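Local structure of giardin subunit alpha-1 (Giardia intestinalis, 4EVF) at residues 73-78 against 108-113; 98-103 against 141-146. The protein is an annexin that binds phospholipid in a calcium-dependent manner and takes part in parasite attachment to the intestinal mucosa and in cytoskeletal remodelling. All coordinates share one frame; numbering follows the deposited sequence.

Contact 1: 73-78 against 108-113; sequences DRHEVR and HETVAA
His75 turns one face of its imidazole not to the carboxylate of Glu109 but to that residue's CB, which stands over the ring centre in a CH-pi contact. Arg74 CG lies over the opposite face, nearer the rim, so the ring lies between aliphatic groups. Glu109 CG continues across the ring to His75 CE1 (3.7 Å), after which the bend at chi2 (-73°) sets CD; the carboxylate plane ends up steep to the ring, with OE1 4.5 Å from His75 ND1. The polar rim of the imidazole is served instead by Asp106, which accepts from NE2 and also pairs with Arg74. Farther along the helix, Arg78 CD runs against Thr110 OG1 at 3.3 Å, the two side chains crossing at about a right angle. That hydroxyl is itself bonded to Asp106 O. Ala113 CB rests 3.7 Å from His75 O, against the backbone of helix 74-87. Asp73 N-caps the helix through OD2, bonded to His75 N (2.9 Å). The axes of the short helical segments 74-78 and 108-113 approach to 8.0 Å, their N-to-C directions 68° apart, an arrangement consistent with the annexin repeat, where the third helix lies athwart a four-helix bundle.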
ATOM      1  N   ASP A  73      -5.301   6.240  13.413  1.00 19.34           N
ATOM      2  CA  ASP A  73      -6.369   5.786  12.525  1.00 21.26           C
ATOM      3  C   ASP A  73      -5.825   5.682  11.107  1.00 19.03           C
ATOM      4  O   ASP A  73      -5.399   6.685  10.524  1.00 18.15           O
ATOM      5  CB  ASP A  73      -7.566   6.737  12.556  1.00 19.13           C
ATOM      6  CG  ASP A  73      -8.786   6.154  11.859  1.00 22.22           C
ATOM      7  OD1 ASP A  73      -9.772   5.782  12.537  1.00 31.21           O
ATOM      8  OD2 ASP A  73      -8.759   6.059  10.623  1.00 24.39           O
ATOM      9  N   ARG A  74      -5.833   4.467  10.569  1.00 18.80           N
ATOM     10  CA  ARG A  74      -5.197   4.183   9.283  1.00 17.73           C
ATOM     11  C   ARG A  74      -5.871   4.882   8.107  1.00 21.71           C
ATOM     12  O   ARG A  74      -5.272   5.012   7.045  1.00 20.36           O
ATOM     13  CB  ARG A  74      -5.138   2.677   9.033  1.00 17.78           C
ATOM     14  CG  ARG A  74      -6.499   2.020   8.758  1.00 23.61           C
ATOM     15  CD  ARG A  74      -6.384   0.492   8.777  1.00 22.58           C
ATOM     16  NE  ARG A  74      -7.679  -0.157   8.571  1.00 26.03           N
ATOM     17  CZ  ARG A  74      -8.573  -0.343   9.535  1.00 28.89           C
ATOM     18  NH1 ARG A  74      -8.302   0.073  10.764  1.00 24.43           N
ATOM     19  NH2 ARG A  74      -9.732  -0.944   9.276  1.00 28.48           N
ATOM     20  N   HIS A  75      -7.113   5.331   8.296  1.00 20.18           N
ATOM     21  CA  HIS A  75      -7.833   6.047   7.245  1.00 18.78           C
ATOM     22  C   HIS A  75      -7.447   7.520   7.257  1.00 18.75           C
ATOM     23  O   HIS A  75      -7.287   8.133   6.197  1.00 18.02           O
ATOM     24  CB  HIS A  75      -9.348   5.856   7.409  1.00 17.46           C
ATOM     25  CG  HIS A  75      -9.750   4.417   7.491  1.00 22.45           C
ATOM     26  ND1 HIS A  75     -10.442   3.897   8.564  1.00 24.19           N
ATOM     27  CD2 HIS A  75      -9.523   3.381   6.649  1.00 18.19           C
ATOM     28  CE1 HIS A  75     -10.634   2.602   8.373  1.00 21.94           C
ATOM     29  NE2 HIS A  75     -10.088   2.264   7.220  1.00 19.17           N
ATOM     30  N   GLU A  76      -7.264   8.080   8.454  1.00 18.72           N
ATOM     31  CA  GLU A  76      -6.714   9.433   8.581  1.00 24.63           C
ATOM     32  C   GLU A  76      -5.262   9.484   8.110  1.00 21.02           C
ATOM     33  O   GLU A  76      -4.836  10.467   7.491  1.00 22.16           O
ATOM     34  CB  GLU A  76      -6.798   9.933  10.021  1.00 22.99           C
ATOM     35  CG  GLU A  76      -8.199  10.314  10.436  1.00 24.24           C
ATOM     36  CD  GLU A  76      -8.303  10.650  11.913  1.00 28.45           C
ATOM     37  OE1 GLU A  76      -7.266  10.636  12.607  1.00 24.57           O
ATOM     38  OE2 GLU A  76      -9.430  10.931  12.380  1.00 32.80           O
ATOM     39  N   VAL A  77      -4.512   8.435   8.434  1.00 21.20           N
ATOM     40  CA  VAL A  77      -3.144   8.281   7.949  1.00 21.37           C
ATOM     41  C   VAL A  77      -3.119   8.308   6.421  1.00 20.28           C
ATOM     42  O   VAL A  77      -2.459   9.159   5.820  1.00 21.57           O
ATOM     43  CB  VAL A  77      -2.502   6.977   8.468  1.00 20.03           C
ATOM     44  CG1 VAL A  77      -1.151   6.725   7.780  1.00 17.76           C
ATOM     45  CG2 VAL A  77      -2.334   7.024   9.986  1.00 20.59           C
ATOM     46  N   ARG A  78      -3.852   7.387   5.797  1.00 18.21           N
ATOM     47  CA  ARG A  78      -3.918   7.325   4.337  1.00 17.50           C
ATOM     48  C   ARG A  78      -4.389   8.637   3.709  1.00 17.02           C
ATOM     49  O   ARG A  78      -3.804   9.115   2.727  1.00 15.87           O
ATOM     50  CB  ARG A  78      -4.769   6.141   3.864  1.00 17.24           C
ATOM     51  CG  ARG A  78      -4.696   5.879   2.358  1.00 18.85           C
ATOM     52  CD  ARG A  78      -5.607   4.725   1.902  1.00 17.83           C
ATOM     53  NE  ARG A  78      -5.225   3.410   2.429  1.00 18.09           N
ATOM     54  CZ  ARG A  78      -4.275   2.639   1.898  1.00 23.82           C
ATOM     55  NH1 ARG A  78      -3.997   1.451   2.424  1.00 20.47           N
ATOM     56  NH2 ARG A  78      -3.593   3.064   0.843  1.00 17.75           N
ATOM     57  N   HIS A 108     -12.863   3.418   1.074  1.00 22.06           N
ATOM     58  CA  HIS A 108     -14.127   4.041   1.414  1.00 21.33           C
ATOM     59  C   HIS A 108     -14.029   4.872   2.691  1.00 23.82           C
ATOM     60  O   HIS A 108     -14.542   5.997   2.743  1.00 20.42           O
ATOM     61  CB  HIS A 108     -15.208   2.969   1.538  1.00 28.95           C
ATOM     62  CG  HIS A 108     -16.585   3.513   1.755  1.00 33.71           C
ATOM     63  ND1 HIS A 108     -17.179   3.560   2.998  1.00 39.03           N
ATOM     64  CD2 HIS A 108     -17.491   4.017   0.884  1.00 38.79           C
ATOM     65  CE1 HIS A 108     -18.392   4.072   2.885  1.00 38.03           C
ATOM     66  NE2 HIS A 108     -18.605   4.358   1.612  1.00 40.14           N
ATOM     67  N   GLU A 109     -13.372   4.330   3.717  1.00 20.70           N
ATOM     68  CA  GLU A 109     -13.244   5.040   4.999  1.00 18.32           C
ATOM     69  C   GLU A 109     -12.266   6.205   4.872  1.00 22.77           C
ATOM     70  O   GLU A 109     -12.412   7.233   5.536  1.00 16.34           O
ATOM     71  CB  GLU A 109     -12.801   4.099   6.119  1.00 19.28           C
ATOM     72  CG  GLU A 109     -13.862   3.080   6.532  1.00 23.89           C
ATOM     73  CD  GLU A 109     -14.993   3.714   7.326  1.00 37.66           C
ATOM     74  OE1 GLU A 109     -14.893   3.740   8.574  1.00 43.36           O
ATOM     75  OE2 GLU A 109     -15.977   4.189   6.706  1.00 34.17           O
ATOM     76  N   THR A 110     -11.260   6.017   4.019  1.00 17.85           N
ATOM     77  CA  THR A 110     -10.282   7.052   3.724  1.00 18.08           C
ATOM     78  C   THR A 110     -10.951   8.263   3.074  1.00 18.37           C
ATOM     79  O   THR A 110     -10.645   9.405   3.406  1.00 17.65           O
ATOM     80  CB  THR A 110      -9.145   6.496   2.814  1.00 16.86           C
ATOM     81  OG1 THR A 110      -8.385   5.527   3.551  1.00 16.50           O
ATOM     82  CG2 THR A 110      -8.197   7.612   2.350  1.00 18.39           C
ATOM     83  N   VAL A 111     -11.862   8.007   2.146  1.00 19.55           N
ATOM     84  CA  VAL A 111     -12.579   9.088   1.479  1.00 22.34           C
ATOM     85  C   VAL A 111     -13.368   9.876   2.513  1.00 25.74           C
ATOM     86  O   VAL A 111     -13.399  11.099   2.464  1.00 28.02           O
ATOM     87  CB  VAL A 111     -13.528   8.563   0.381  1.00 27.82           C
ATOM     88  CG1 VAL A 111     -14.506   9.667  -0.065  1.00 27.78           C
ATOM     89  CG2 VAL A 111     -12.727   8.012  -0.803  1.00 24.30           C
ATOM     90  N   ALA A 112     -13.992   9.169   3.451  1.00 18.91           N
ATOM     91  CA  ALA A 112     -14.743   9.826   4.518  1.00 22.88           C
ATOM     92  C   ALA A 112     -13.805  10.612   5.436  1.00 25.77           C
ATOM     93  O   ALA A 112     -14.116  11.727   5.856  1.00 28.39           O
ATOM     94  CB  ALA A 112     -15.581   8.812   5.309  1.00 19.00           C
ATOM     95  N   ALA A 113     -12.632  10.053   5.718  1.00 24.82           N
ATOM     96  CA  ALA A 113     -11.685  10.746   6.575  1.00 25.12           C
ATOM     97  C   ALA A 113     -11.216  12.032   5.904  1.00 25.64           C
ATOM     98  O   ALA A 113     -11.041  13.059   6.558  1.00 26.30           O
ATOM     99  CB  ALA A 113     -10.513   9.849   6.917  1.00 18.77           C
TER

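Contact 2: 98-103 against 141-146; sequences TVILCT and EKWMAH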
ATOM      1  N   THR A  98      -0.822   4.713  -1.961  1.00 19.83           N
ATOM      2  CA  THR A  98      -2.036   5.161  -1.276  1.00 20.71           C
ATOM      3  C   THR A  98      -3.338   4.775  -2.001  1.00 21.38           C
ATOM      4  O   THR A  98      -4.354   4.486  -1.361  1.00 20.77           O
ATOM      5  CB  THR A  98      -2.008   6.701  -1.028  1.00 19.71           C
ATOM      6  OG1 THR A  98      -1.857   7.395  -2.268  1.00 23.39           O
ATOM      7  CG2 THR A  98      -0.857   7.096  -0.106  1.00 17.40           C
ATOM      8  N   VAL A  99      -3.299   4.760  -3.332  1.00 20.68           N
ATOM      9  CA  VAL A  99      -4.487   4.515  -4.144  1.00 19.59           C
ATOM     10  C   VAL A  99      -4.566   3.054  -4.606  1.00 20.22           C
ATOM     11  O   VAL A  99      -5.627   2.432  -4.561  1.00 19.51           O
ATOM     12  CB  VAL A  99      -4.524   5.463  -5.392  1.00 21.56           C
ATOM     13  CG1 VAL A  99      -5.629   5.060  -6.352  1.00 21.21           C
ATOM     14  CG2 VAL A  99      -4.701   6.905  -4.968  1.00 21.43           C
ATOM     15  N   ILE A 100      -3.440   2.497  -5.038  1.00 20.15           N
ATOM     16  CA  ILE A 100      -3.457   1.156  -5.613  1.00 16.69           C
ATOM     17  C   ILE A 100      -3.310   0.034  -4.578  1.00 18.75           C
ATOM     18  O   ILE A 100      -3.997  -0.980  -4.658  1.00 22.21           O
ATOM     19  CB  ILE A 100      -2.409   0.985  -6.724  1.00 16.88           C
ATOM     20  CG1 ILE A 100      -2.568   2.096  -7.764  1.00 18.41           C
ATOM     21  CG2 ILE A 100      -2.555  -0.399  -7.369  1.00 19.18           C
ATOM     22  CD1 ILE A 100      -1.570   2.021  -8.915  1.00 17.80           C
ATOM     23  N   LEU A 101      -2.410   0.223  -3.620  1.00 17.31           N
ATOM     24  CA  LEU A 101      -2.220  -0.723  -2.533  1.00 20.35           C
ATOM     25  C   LEU A 101      -3.230  -0.375  -1.431  1.00 21.06           C
ATOM     26  O   LEU A 101      -2.885   0.204  -0.398  1.00 19.16           O
ATOM     27  CB  LEU A 101      -0.775  -0.645  -2.029  1.00 21.12           C
ATOM     28  CG  LEU A 101      -0.125  -1.678  -1.098  1.00 24.76           C
ATOM     29  CD1 LEU A 101      -0.508  -1.374   0.329  1.00 29.15           C
ATOM     30  CD2 LEU A 101      -0.433  -3.139  -1.467  1.00 18.33           C
ATOM     31  N   CYS A 102      -4.488  -0.725  -1.675  1.00 18.02           N
ATOM     32  CA  CYS A 102      -5.564  -0.358  -0.764  1.00 19.34           C
ATOM     33  C   CYS A 102      -6.765  -1.262  -1.019  1.00 20.77           C
ATOM     34  O   CYS A 102      -7.111  -1.541  -2.160  1.00 18.41           O
ATOM     35  CB  CYS A 102      -5.941   1.101  -0.981  1.00 15.14           C
ATOM     36  SG  CYS A 102      -7.106   1.802   0.196  1.00 21.52           S
ATOM     37  N   THR A 103      -7.389  -1.734   0.049  1.00 18.33           N
ATOM     38  CA  THR A 103      -8.617  -2.516  -0.089  1.00 21.56           C
ATOM     39  C   THR A 103      -9.787  -1.547  -0.307  1.00 22.09           C
ATOM     40  O   THR A 103      -9.724  -0.395   0.112  1.00 20.22           O
ATOM     41  CB  THR A 103      -8.871  -3.327   1.184  1.00 22.11           C
ATOM     42  OG1 THR A 103      -9.137  -2.425   2.258  1.00 18.85           O
ATOM     43  CG2 THR A 103      -7.647  -4.152   1.553  1.00 25.37           C
ATOM     44  N   GLU A 141      -8.537   7.026 -11.862  1.00 20.63           N
ATOM     45  CA  GLU A 141      -9.905   7.508 -11.664  1.00 24.48           C
ATOM     46  C   GLU A 141     -10.881   6.339 -11.523  1.00 23.68           C
ATOM     47  O   GLU A 141     -11.710   6.306 -10.614  1.00 23.66           O
ATOM     48  CB  GLU A 141     -10.342   8.387 -12.834  1.00 24.34           C
ATOM     49  CG  GLU A 141     -11.726   8.974 -12.642  1.00 28.07           C
ATOM     50  CD  GLU A 141     -12.122   9.907 -13.759  1.00 28.69           C
ATOM     51  OE1 GLU A 141     -11.619   9.745 -14.888  1.00 28.91           O
ATOM     52  OE2 GLU A 141     -12.942  10.807 -13.502  1.00 32.79           O
ATOM     53  N   LYS A 142     -10.776   5.381 -12.432  1.00 19.50           N
ATOM     54  CA  LYS A 142     -11.669   4.225 -12.421  1.00 25.33           C
ATOM     55  C   LYS A 142     -11.351   3.289 -11.250  1.00 24.26           C
ATOM     56  O   LYS A 142     -12.236   2.676 -10.662  1.00 24.47           O
ATOM     57  CB  LYS A 142     -11.561   3.482 -13.749  1.00 24.85           C
ATOM     58  CG  LYS A 142     -12.577   2.373 -13.937  1.00 30.74           C
ATOM     59  CD  LYS A 142     -13.345   2.569 -15.231  1.00 30.71           C
ATOM     60  CE  LYS A 142     -12.397   2.796 -16.383  1.00 25.96           C
ATOM     61  NZ  LYS A 142     -13.140   3.161 -17.619  1.00 29.25           N
ATOM     62  N   TRP A 143     -10.073   3.194 -10.905  1.00 20.60           N
ATOM     63  CA  TRP A 143      -9.655   2.410  -9.752  1.00 19.75           C
ATOM     64  C   TRP A 143     -10.305   2.913  -8.468  1.00 20.74           C
ATOM     65  O   TRP A 143     -10.811   2.123  -7.662  1.00 18.01           O
ATOM     66  CB  TRP A 143      -8.140   2.464  -9.597  1.00 19.84           C
ATOM     67  CG  TRP A 143      -7.603   1.419  -8.688  1.00 17.12           C
ATOM     68  CD1 TRP A 143      -7.456   1.499  -7.332  1.00 16.19           C
ATOM     69  CD2 TRP A 143      -7.117   0.133  -9.073  1.00 13.13           C
ATOM     70  NE1 TRP A 143      -6.913   0.331  -6.850  1.00 16.94           N
ATOM     71  CE2 TRP A 143      -6.693  -0.522  -7.902  1.00 17.62           C
ATOM     72  CE3 TRP A 143      -7.013  -0.535 -10.298  1.00 18.53           C
ATOM     73  CZ2 TRP A 143      -6.160  -1.820  -7.919  1.00 15.01           C
ATOM     74  CZ3 TRP A 143      -6.481  -1.815 -10.315  1.00 15.64           C
ATOM     75  CH2 TRP A 143      -6.062  -2.443  -9.134  1.00 16.21           C
ATOM     76  N   MET A 144     -10.287   4.227  -8.280  1.00 17.60           N
ATOM     77  CA  MET A 144     -10.833   4.836  -7.065  1.00 20.17           C
ATOM     78  C   MET A 144     -12.327   4.560  -6.891  1.00 21.87           C
ATOM     79  O   MET A 144     -12.838   4.559  -5.765  1.00 23.62           O
ATOM     80  CB  MET A 144     -10.543   6.344  -7.039  1.00 23.86           C
ATOM     81  CG  MET A 144      -9.069   6.660  -6.763  1.00 18.45           C
ATOM     82  SD  MET A 144      -8.574   8.386  -6.843  1.00 26.49           S
ATOM     83  CE  MET A 144      -9.536   9.170  -5.565  1.00 34.38           C
ATOM     84  N   ALA A 145     -13.021   4.312  -7.997  1.00 22.36           N
ATOM     85  CA  ALA A 145     -14.459   4.033  -7.948  1.00 24.68           C
ATOM     86  C   ALA A 145     -14.743   2.695  -7.269  1.00 26.78           C
ATOM     87  O   ALA A 145     -15.830   2.480  -6.728  1.00 28.73           O
ATOM     88  CB  ALA A 145     -15.059   4.057  -9.355  1.00 26.32           C
ATOM     89  N   HIS A 146     -13.761   1.798  -7.290  1.00 23.81           N
ATOM     90  CA  HIS A 146     -13.937   0.466  -6.724  1.00 22.67           C
ATOM     91  C   HIS A 146     -15.278  -0.153  -7.135  1.00 28.31           C
ATOM     92  O   HIS A 146     -16.013  -0.703  -6.305  1.00 27.53           O
ATOM     93  CB  HIS A 146     -13.766   0.488  -5.203  1.00 25.65           C
ATOM     94  CG  HIS A 146     -12.348   0.691  -4.766  1.00 24.20           C
ATOM     95  ND1 HIS A 146     -11.407  -0.315  -4.808  1.00 28.00           N
ATOM     96  CD2 HIS A 146     -11.700   1.788  -4.314  1.00 24.91           C
ATOM     97  CE1 HIS A 146     -10.244   0.150  -4.389  1.00 24.74           C
ATOM     98  NE2 HIS A 146     -10.394   1.425  -4.083  1.00 25.00           N
TER
HETATM   99  O   HOH W   1      -8.144   3.334  -4.313  1.00 21.01           O
HETATM  100  O   HOH W   2      -6.574  -0.903  -4.415  1.00 24.95           O
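Trp143 carries its CG anti to the backbone N (chi1 -165°), and chi2 (-88°) then turns the indole so that Ile100 CG2 lies over one face; Ile100, with CG1 beside its own backbone N (chi1 -53°), is left to offer that methyl. It sits displaced toward the rim, 3.9 Å from Trp143 CZ2. Val99 slides past the other end of the ring system: its CG1, anti to the backbone N, touches Trp143 CD1 and reaches Met144 CG at 3.8 Å, so that one methyl serves two neighbours.

The polar part of the interface is mediated by water. Trp143 NE1 donates to water 2 at 2.8 Å, and this water, in the plane of the indole, also lies close to Ile100 O and Cys102 O, though how its protons are shared is left open. Water 1 gives a proton to Val99 O (2.7 Å) and is bonded to His146 NE2 at 3.0 Å. The carbonyls come to the waters around the pi-type turn at 98-100 and the inverse gamma turn centred on Leu101. On the opposing segment His146 is the first residue past the helix to leave helical angles, with positive phi; its N bonds to Trp143 O (3.0 Å), and the same oxygen lies over the centre of the imidazole. Water-bridged packing of this kind joins two helix ends of the all-helical annexin fold.

Trp107 of helix 104-118 touches Val99, Cys102, Met144 and His146, and helix 122-130 receives Met144 against Leu122, Val123 and Phe126. Ile100 and Trp143 together meet Ala223, which sets helix 211-225 of the later chain against these two helices of the predicted second annexin repeat.

Read from the N terminus, the segments come in the order 73-78, 98-103, 108-113 and 141-146, so contacts 1 and 2 cross rather than nest. Contact 1 closes a loop of 29 intervening residues, bringing the start of helix 74-87 to helix 104-118; contact 2 closes one of 37, joining the ends of helices 92-100 and 135-145. Their centres lie about 13 Å apart, and Arg78 spans the gap: its NH2 bonds to Thr98 O at 2.7 Å, and its NE packs against Cys102 SG. Together the two crossing closures tie helices 74-87, 92-100, 104-118 and 135-145, in or at the edge of the predicted second annexin repeat.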